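Local coordinates for protein type-2Ba cytolytic delta-endotoxin (PDB 2RCI) that probably kills dipteran insect larvae by perforating the membranes of their midgut epithelial cells, at residues I25-T30 with R149-L154; T130-F135 with Q167-I172. One frame throughout, in Å; residues are numbered along the deposited sequence.

Contact 1: residues I25-T30 with R149-L154; sequences IRLTNT and RFMAIL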
loop_
_atom_site.group_PDB
_atom_site.type_symbol
_atom_site.label_atom_id
_atom_site.label_comp_id
_atom_site.label_asym_id
_atom_site.label_seq_id
_atom_site.Cartn_x
_atom_site.Cartn_y
_atom_site.Cartn_z
ATOM N N ILE A 25 1.311 15.776 -4.172
ATOM C CA ILE A 25 1.995 15.444 -5.411
ATOM C C ILE A 25 3.503 15.414 -5.179
ATOM O O ILE A 25 4.184 14.488 -5.635
ATOM C CB ILE A 25 1.636 16.459 -6.561
ATOM C CG1 ILE A 25 0.182 16.282 -6.999
ATOM C CG2 ILE A 25 2.602 16.301 -7.774
ATOM C CD1 ILE A 25 -0.398 17.490 -7.771
ATOM N N ARG A 26 4.012 16.423 -4.465
ATOM C CA ARG A 26 5.450 16.547 -4.210
ATOM C C ARG A 26 5.950 15.290 -3.473
ATOM O O ARG A 26 6.928 14.639 -3.897
ATOM C CB ARG A 26 5.760 17.801 -3.370
ATOM C CG ARG A 26 7.278 17.955 -3.118
ATOM C CD ARG A 26 7.638 19.181 -2.347
ATOM N NE ARG A 26 7.239 19.134 -0.943
ATOM C CZ ARG A 26 6.223 19.819 -0.437
ATOM N NH1 ARG A 26 5.471 20.605 -1.217
ATOM N NH2 ARG A 26 5.956 19.728 0.854
ATOM N N LEU A 27 5.241 14.950 -2.390
ATOM C CA LEU A 27 5.639 13.833 -1.515
ATOM C C LEU A 27 5.498 12.469 -2.194
ATOM O O LEU A 27 6.341 11.610 -2.035
ATOM C CB LEU A 27 4.917 13.895 -0.171
ATOM C CG LEU A 27 5.181 15.151 0.696
ATOM C CD1 LEU A 27 4.249 15.227 1.916
ATOM C CD2 LEU A 27 6.662 15.274 1.145
ATOM N N THR A 28 4.434 12.290 -2.969
ATOM C CA THR A 28 4.254 11.092 -3.789
ATOM C C THR A 28 5.409 10.976 -4.797
ATOM O O THR A 28 6.019 9.915 -4.927
ATOM C CB THR A 28 2.867 11.139 -4.470
ATOM O OG1 THR A 28 1.860 11.121 -3.447
ATOM C CG2 THR A 28 2.660 9.950 -5.436
ATOM N N ASN A 29 5.734 12.078 -5.485
ATOM C CA ASN A 29 6.892 12.096 -6.394
ATOM C C ASN A 29 8.194 11.681 -5.708
ATOM O O ASN A 29 8.996 10.939 -6.275
ATOM C CB ASN A 29 7.084 13.483 -7.035
ATOM C CG ASN A 29 6.125 13.746 -8.180
ATOM O OD1 ASN A 29 5.412 12.848 -8.633
ATOM N ND2 ASN A 29 6.117 14.987 -8.673
ATOM N N THR A 30 8.382 12.160 -4.483
ATOM C CA THR A 30 9.614 11.932 -3.720
ATOM C C THR A 30 9.805 10.437 -3.430
ATOM O O THR A 30 10.911 9.908 -3.550
ATOM C CB THR A 30 9.621 12.771 -2.429
ATOM O OG1 THR A 30 9.574 14.157 -2.779
ATOM C CG2 THR A 30 10.889 12.534 -1.620
ATOM N N ARG A 149 -2.280 19.901 11.746
ATOM C CA ARG A 149 -1.309 20.744 11.053
ATOM C C ARG A 149 -0.417 19.981 10.055
ATOM O O ARG A 149 0.584 20.535 9.558
ATOM C CB ARG A 149 -0.452 21.460 12.138
ATOM C CG ARG A 149 0.448 22.583 11.676
ATOM N N PHE A 150 -0.779 18.720 9.760
ATOM C CA PHE A 150 0.104 17.812 9.019
ATOM C C PHE A 150 -0.548 17.122 7.835
ATOM O O PHE A 150 -1.782 16.987 7.787
ATOM C CB PHE A 150 0.634 16.704 9.945
ATOM C CG PHE A 150 1.382 17.226 11.117
ATOM C CD1 PHE A 150 2.745 17.463 11.018
ATOM C CD2 PHE A 150 0.718 17.521 12.317
ATOM C CE1 PHE A 150 3.466 17.987 12.103
ATOM C CE2 PHE A 150 1.433 18.024 13.410
ATOM C CZ PHE A 150 2.817 18.255 13.291
ATOM N N MET A 151 0.281 16.692 6.887
ATOM C CA MET A 151 -0.151 15.642 5.926
ATOM C C MET A 151 0.576 14.348 6.240
ATOM O O MET A 151 1.765 14.385 6.554
ATOM C CB MET A 151 0.161 16.046 4.502
ATOM C CG MET A 151 -0.222 14.998 3.440
ATOM S SD MET A 151 -0.020 15.659 1.765
ATOM C CE MET A 151 -1.241 16.972 1.729
ATOM N N ALA A 152 -0.120 13.221 6.137
ATOM C CA ALA A 152 0.504 11.920 6.320
ATOM C C ALA A 152 0.634 11.240 4.944
ATOM O O ALA A 152 -0.283 11.275 4.115
ATOM C CB ALA A 152 -0.308 11.063 7.296
ATOM N N ILE A 153 1.785 10.634 4.718
ATOM C CA ILE A 153 2.076 9.898 3.493
ATOM C C ILE A 153 2.398 8.460 3.911
ATOM O O ILE A 153 3.268 8.209 4.774
ATOM C CB ILE A 153 3.301 10.501 2.769
ATOM C CG1 ILE A 153 3.095 11.996 2.458
ATOM C CG2 ILE A 153 3.616 9.734 1.491
ATOM C CD1 ILE A 153 1.891 12.324 1.530
ATOM N N LEU A 154 1.672 7.518 3.319
ATOM C CA LEU A 154 1.794 6.102 3.653
ATOM C C LEU A 154 2.017 5.267 2.374
ATOM O O LEU A 154 1.039 4.855 1.718
ATOM C CB LEU A 154 0.532 5.654 4.418
ATOM C CG LEU A 154 0.332 4.171 4.786
ATOM C CD1 LEU A 154 1.603 3.478 5.267
ATOM C CD2 LEU A 154 -0.780 4.095 5.879
#
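L27, on the inner face of helix 21-31, drops one methyl onto I153 of strand 150-162, and this pair is the tight part of the contact. L27 CD1 lies 3.5 Å from I153 CG1, closer than carbons usually pack, and 3.8 Å from I153 CD1. L27 CB sits against the same two atoms, 3.7 Å from I153 CG1, so the ethyl branch of I153 is gripped by both the root and one methyl of the leucine. With I153 CG1 turned away from its own carbonyl carbon and beside the backbone N (chi1 -57°), that branch rises to the helix, and the two side chains meet at a slant. M151, two residues earlier and on the same side of the strand, touches far more lightly: its sulfur stands 4.3 Å from L27 CD1. The extended M151 chain (chi1 179°, chi2 172°) carries SD to the helix, where Q23 and A24 also meet the side chain. T28 is buried too, resting on L139 and S141 of strand 132-142, its OG1 bonded to A24 O.

The outer side of the helix is open to solvent: I25 and N29 are exposed there and take no part in the packing. R26 is exposed as well, yet its guanidinium reaches back to the end of strand 177-192 and the residues after it, with NH2 in a hydrogen bond to Q191 and a salt bridge to D194. Within the helix, R26 O receives two bonds from T30, one from the backbone N and one from OG1 at 2.9 Å, the hydroxyl approaching from above the carbonyl plane. The whole is a helix packed on a beta-sheet largely through apolar side chains, the arrangement of the Cyt toxin alpha/beta fold, in which helix layers flank a central sheet.

Contact 2: residues T130-F135 with Q167-I172; sequences TQTSYF and QQLLFI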
loop_
_atom_site.group_PDB
_atom_site.type_symbol
_atom_site.label_atom_id
_atom_site.label_comp_id
_atom_site.label_asym_id
_atom_site.label_seq_id
_atom_site.Cartn_x
_atom_site.Cartn_y
_atom_site.Cartn_z
ATOM N N THR A 130 1.374 -23.895 -10.485
ATOM C CA THR A 130 0.991 -24.155 -9.101
ATOM C C THR A 130 1.007 -22.902 -8.206
ATOM O O THR A 130 0.476 -22.924 -7.071
ATOM C CB THR A 130 1.891 -25.230 -8.451
ATOM O OG1 THR A 130 3.268 -24.826 -8.521
ATOM C CG2 THR A 130 1.683 -26.609 -9.120
ATOM N N GLN A 131 1.588 -21.822 -8.724
ATOM C CA GLN A 131 1.788 -20.609 -7.923
ATOM C C GLN A 131 1.861 -19.323 -8.749
ATOM O O GLN A 131 2.383 -19.302 -9.871
ATOM C CB GLN A 131 3.071 -20.782 -7.113
ATOM C CG GLN A 131 3.570 -19.552 -6.403
ATOM C CD GLN A 131 4.955 -19.772 -5.819
ATOM O OE1 GLN A 131 5.959 -19.239 -6.329
ATOM N NE2 GLN A 131 5.021 -20.565 -4.759
ATOM N N THR A 132 1.355 -18.245 -8.161
ATOM C CA THR A 132 1.498 -16.911 -8.726
ATOM C C THR A 132 2.163 -16.014 -7.687
ATOM O O THR A 132 1.822 -16.050 -6.505
ATOM C CB THR A 132 0.125 -16.325 -9.151
ATOM O OG1 THR A 132 -0.491 -17.174 -10.134
ATOM C CG2 THR A 132 0.286 -14.896 -9.722
ATOM N N SER A 133 3.146 -15.233 -8.111
ATOM C CA SER A 133 3.667 -14.206 -7.214
ATOM C C SER A 133 3.670 -12.845 -7.902
ATOM O O SER A 133 3.823 -12.734 -9.138
ATOM C CB SER A 133 5.039 -14.582 -6.630
ATOM O OG SER A 133 6.061 -14.578 -7.619
ATOM N N TYR A 134 3.453 -11.803 -7.106
ATOM C CA TYR A 134 3.458 -10.452 -7.645
ATOM C C TYR A 134 3.808 -9.402 -6.596
ATOM O O TYR A 134 3.754 -9.698 -5.406
ATOM C CB TYR A 134 2.121 -10.135 -8.285
ATOM C CG TYR A 134 0.878 -10.139 -7.400
ATOM C CD1 TYR A 134 0.277 -8.915 -6.985
ATOM C CD2 TYR A 134 0.248 -11.324 -7.078
ATOM C CE1 TYR A 134 -0.916 -8.920 -6.219
ATOM C CE2 TYR A 134 -0.951 -11.342 -6.340
ATOM C CZ TYR A 134 -1.509 -10.142 -5.904
ATOM O OH TYR A 134 -2.679 -10.170 -5.186
ATOM N N PHE A 135 4.202 -8.218 -7.057
ATOM C CA PHE A 135 4.328 -7.037 -6.183
ATOM C C PHE A 135 3.099 -6.151 -6.413
ATOM O O PHE A 135 2.603 -6.064 -7.527
ATOM C CB PHE A 135 5.551 -6.198 -6.560
ATOM C CG PHE A 135 6.870 -6.919 -6.420
ATOM C CD1 PHE A 135 7.090 -7.829 -5.397
ATOM C CD2 PHE A 135 7.929 -6.604 -7.288
ATOM C CE1 PHE A 135 8.322 -8.480 -5.268
ATOM C CE2 PHE A 135 9.152 -7.234 -7.176
ATOM C CZ PHE A 135 9.363 -8.164 -6.155
ATOM N N GLN A 167 -4.544 -17.373 -14.251
ATOM C CA GLN A 167 -5.846 -17.263 -14.909
ATOM C C GLN A 167 -7.027 -17.304 -13.958
ATOM O O GLN A 167 -8.020 -16.603 -14.184
ATOM C CB GLN A 167 -6.025 -18.331 -16.001
ATOM C CG GLN A 167 -5.086 -18.171 -17.204
ATOM C CD GLN A 167 -5.053 -16.770 -17.793
ATOM O OE1 GLN A 167 -3.990 -16.143 -17.870
ATOM N NE2 GLN A 167 -6.209 -16.271 -18.216
ATOM N N GLN A 168 -6.928 -18.140 -12.922
ATOM C CA GLN A 168 -7.942 -18.231 -11.879
ATOM C C GLN A 168 -7.803 -17.051 -10.913
ATOM O O GLN A 168 -8.814 -16.492 -10.485
ATOM C CB GLN A 168 -7.859 -19.563 -11.105
ATOM C CG GLN A 168 -8.538 -20.726 -11.827
ATOM C CD GLN A 168 -7.692 -21.276 -12.953
ATOM O OE1 GLN A 168 -6.509 -21.564 -12.765
ATOM N NE2 GLN A 168 -8.295 -21.428 -14.138
ATOM N N LEU A 169 -6.559 -16.680 -10.583
ATOM C CA LEU A 169 -6.331 -15.545 -9.665
ATOM C C LEU A 169 -6.968 -14.256 -10.185
ATOM O O LEU A 169 -7.423 -13.408 -9.385
ATOM C CB LEU A 169 -4.830 -15.317 -9.402
ATOM C CG LEU A 169 -4.530 -14.387 -8.199
ATOM C CD1 LEU A 169 -4.827 -15.095 -6.924
ATOM C CD2 LEU A 169 -3.055 -13.934 -8.237
ATOM N N LEU A 170 -6.996 -14.093 -11.511
ATOM C CA LEU A 170 -7.546 -12.891 -12.135
ATOM C C LEU A 170 -9.034 -12.721 -11.817
ATOM O O LEU A 170 -9.604 -11.630 -11.978
ATOM C CB LEU A 170 -7.333 -12.932 -13.665
ATOM C CG LEU A 170 -5.884 -12.714 -14.159
ATOM C CD1 LEU A 170 -5.865 -12.705 -15.707
ATOM C CD2 LEU A 170 -5.270 -11.425 -13.619
ATOM N N PHE A 171 -9.641 -13.800 -11.342
ATOM C CA PHE A 171 -11.063 -13.785 -10.984
ATOM C C PHE A 171 -11.375 -14.160 -9.529
ATOM O O PHE A 171 -12.551 -14.364 -9.160
ATOM C CB PHE A 171 -11.838 -14.663 -11.964
ATOM C CG PHE A 171 -11.876 -14.094 -13.344
ATOM C CD1 PHE A 171 -12.875 -13.204 -13.710
ATOM C CD2 PHE A 171 -10.857 -14.377 -14.255
ATOM C CE1 PHE A 171 -12.887 -12.623 -14.996
ATOM C CE2 PHE A 171 -10.862 -13.804 -15.547
ATOM C CZ PHE A 171 -11.884 -12.930 -15.906
ATOM N N ILE A 172 -10.336 -14.251 -8.705
ATOM C CA ILE A 172 -10.528 -14.600 -7.299
ATOM C C ILE A 172 -11.346 -13.502 -6.581
ATOM O O ILE A 172 -11.252 -12.319 -6.923
ATOM C CB ILE A 172 -9.183 -14.875 -6.568
ATOM C CG1 ILE A 172 -9.427 -15.763 -5.325
ATOM C CG2 ILE A 172 -8.463 -13.589 -6.206
ATOM C CD1 ILE A 172 -8.101 -16.357 -4.697
#
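Strand 132-135, the start of strand 132-142, passes the short helix that begins at 166, with T132 CA 8.0 Å from L169 CA. From L169 the backbone makes a type I beta turn to I172, closed by I172 N to L169 O at 3.1 Å. In the alpha/beta fold of the Cyt toxins, this packs a connection between two sheet strands, 150-162 and 177-192, against the sheet itself.

All of the contact passes through one methyl, L169 CD2. It faces two residues on the same side of the strand: T132 CG2 at 3.8 Å and Y134 CE2, also at 3.8 Å. L169 has CG anti to its backbone N (chi1 -166°), which extends the isobutyl group toward the strand; V162, Y180 and L113 also touch it. T132 divides its side chain by chemistry: the methyl faces the leucine, while OG1 is hydrogen-bonded to V164 O just ahead of the helix. The hydroxyl is thus satisfied within an otherwise apolar contact, and the bond ties the strand to the link leading into the helix.

The Y134 ring receives CD2 obliquely, and it also meets W124 with planes about 50° apart. A hydrogen bond from Y134 OH to T109 O, near the C-terminal end of helix 96-110, fixes the hydroxyl end of the ring; the carbon that meets L169 CD2 is CE2, right next to the CZ that carries this hydroxyl.

In the fold
Contacts 1 and 2 lie on opposite sides of the chain's centre, their centres 32 Å apart and their nearest atoms about 14 Å apart, so they do not touch. One mixed sheet joins them: strand 150-162 carries I153 in contact 1, and its antiparallel neighbour 132-142 carries T132 and Y134 in contact 2. Along the chain the segments alternate, in the order 25-30, 130-135, 149-154, 167-172. Strand 132-142 is followed by strand 150-162, which leads on to helix 166-169. Helix 21-31 packs near one end of this strand pair and the short helix near the other, on opposite faces, consistent with a sheet held between two helix layers.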